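Local atomic coordinates of 3-hydroxyisobutyrate dehydrogenase family protein (Geobacter sulfurreducens, PDB entry 3PDU), a protein that probably reduces succinic semialdehyde to gamma-hydroxybutyrate with NADPH, as a member of the beta-hydroxyacid dehydrogenase family. Residues A[267-271]-A[272-276]. Sequence-based numbering, arbitrary orientation.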
loop_
_atom_site.group_PDB
_atom_site.type_symbol
_atom_site.label_atom_id
_atom_site.label_comp_id
_atom_site.label_asym_id
_atom_site.label_seq_id
_atom_site.Cartn_x
_atom_site.Cartn_y
_atom_site.Cartn_z
ATOM N N ARG A 267 10.074 -3.061 7.483
ATOM C CA ARG A 267 11.294 -2.490 6.909
ATOM C C ARG A 267 12.202 -1.960 8.008
ATOM O O ARG A 267 13.425 -2.134 7.952
ATOM C CB ARG A 267 11.000 -1.366 5.899
ATOM C CG ARG A 267 10.370 -1.814 4.580
ATOM C CD ARG A 267 10.210 -0.644 3.594
ATOM N NE ARG A 267 9.097 0.248 3.942
ATOM C CZ ARG A 267 9.036 1.538 3.614
ATOM N NH1 ARG A 267 10.030 2.101 2.936
ATOM N NH2 ARG A 267 7.987 2.273 3.970
ATOM N N ALA A 268 11.612 -1.284 8.994
ATOM C CA ALA A 268 12.399 -0.725 10.087
ATOM C C ALA A 268 13.066 -1.806 10.941
ATOM O O ALA A 268 14.218 -1.648 11.356
ATOM C CB ALA A 268 11.552 0.207 10.953
ATOM N N ARG A 269 12.346 -2.894 11.211
ATOM C CA ARG A 269 12.963 -4.075 11.826
ATOM C C ARG A 269 14.131 -4.580 10.999
ATOM O O ARG A 269 15.206 -4.835 11.532
ATOM C CB ARG A 269 11.961 -5.224 11.969
ATOM C CG ARG A 269 10.972 -5.069 13.086
ATOM C CD ARG A 269 10.105 -6.324 13.227
ATOM N NE ARG A 269 10.696 -7.313 14.127
ATOM C CZ ARG A 269 9.994 -8.116 14.932
ATOM N NH1 ARG A 269 8.658 -8.052 14.963
ATOM N NH2 ARG A 269 10.630 -8.984 15.712
ATOM N N ALA A 270 13.915 -4.742 9.694
ATOM C CA ALA A 270 14.963 -5.281 8.825
ATOM C C ALA A 270 16.207 -4.401 8.859
ATOM O O ALA A 270 17.332 -4.894 8.784
ATOM C CB ALA A 270 14.454 -5.443 7.390
ATOM N N ALA A 271 15.999 -3.096 8.993
ATOM C CA ALA A 271 17.106 -2.152 8.977
ATOM C C ALA A 271 17.800 -2.010 10.333
ATOM O O ALA A 271 18.699 -1.184 10.484
ATOM C CB ALA A 271 16.636 -0.792 8.459
ATOM N N GLY A 272 17.388 -2.806 11.318
ATOM C CA GLY A 272 18.104 -2.863 12.586
ATOM C C GLY A 272 17.525 -2.040 13.732
ATOM O O GLY A 272 18.200 -1.821 14.740
ATOM N N HIS A 273 16.273 -1.605 13.611
ATOM C CA HIS A 273 15.688 -0.722 14.631
ATOM C C HIS A 273 14.662 -1.412 15.547
ATOM O O HIS A 273 13.877 -0.748 16.233
ATOM C CB HIS A 273 15.070 0.521 13.967
ATOM C CG HIS A 273 15.989 1.198 12.998
ATOM N ND1 HIS A 273 17.144 1.842 13.393
ATOM C CD2 HIS A 273 15.933 1.320 11.650
ATOM C CE1 HIS A 273 17.757 2.333 12.331
ATOM N NE2 HIS A 273 17.045 2.029 11.259
ATOM N N ALA A 274 14.683 -2.740 15.574
ATOM C CA ALA A 274 13.662 -3.503 16.298
ATOM C C ALA A 274 13.572 -3.137 17.781
ATOM O O ALA A 274 12.487 -3.160 18.355
ATOM C CB ALA A 274 13.896 -5.010 16.138
ATOM N N ASP A 275 14.707 -2.813 18.398
ATOM C CA ASP A 275 14.730 -2.553 19.841
ATOM C C ASP A 275 14.720 -1.063 20.205
ATOM O O ASP A 275 14.805 -0.705 21.378
ATOM C CB ASP A 275 15.927 -3.250 20.504
ATOM C CG ASP A 275 15.769 -4.766 20.539
ATOM O OD1 ASP A 275 14.677 -5.249 20.906
ATOM O OD2 ASP A 275 16.739 -5.471 20.216
ATOM N N GLU A 276 14.615 -0.200 19.201
ATOM C CA GLU A 276 14.482 1.226 19.452
ATOM C C GLU A 276 13.009 1.558 19.677
ATOM O O GLU A 276 12.153 0.699 19.517
ATOM C CB GLU A 276 15.034 2.018 18.269
ATOM C CG GLU A 276 16.552 1.860 18.087
ATOM C CD GLU A 276 17.038 2.474 16.790
ATOM O OE1 GLU A 276 16.896 3.702 16.613
ATOM O OE2 GLU A 276 17.564 1.728 15.944
HETATM O O HOH W 1 16.320 -4.822 14.249
#
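A Schellman motif ends helix 256-270, where Gly272 and His273 turn back onto Ala268 and Arg269. Glycine suits the turn: at the positive phi of 99°, a CB on Gly272 would clash with Ala271 O. His273 N donates to Ala268 O at 3.1 Å, while Gly272 N reaches Arg269 O at 3.0 Å from above the carbonyl plane. A water accepts from Ala274 N and donates to Arg269 O, bridging last turn and loop. With CG beside its backbone N (chi1 -50°), the His273 ring lies by the helix end; CD2 comes within 3.9 Å of Ala271 CB, and Ala271 O sits over one face, toward the rim. In its ring plane, ND1 donates to the syn side of Glu276 OE2 at 2.6 Å, though 33° out of the carboxylate plane, across a type I turn; Glu276 OE1 is salt-bridged to Arg283. A leucine in place of His273 would probably leave Glu276 OE2 without its ND1 donor, the turn keeping the backbone bond Glu276 N to His273 O. Ala274 CB packs against Arg269 CG at 4.2 Å, and Arg269 NH1 is hydrogen-bonded to Gln238 OE1. Such glycine C-capping is typical of Schellman ends, here in the all-helical C-terminal domain.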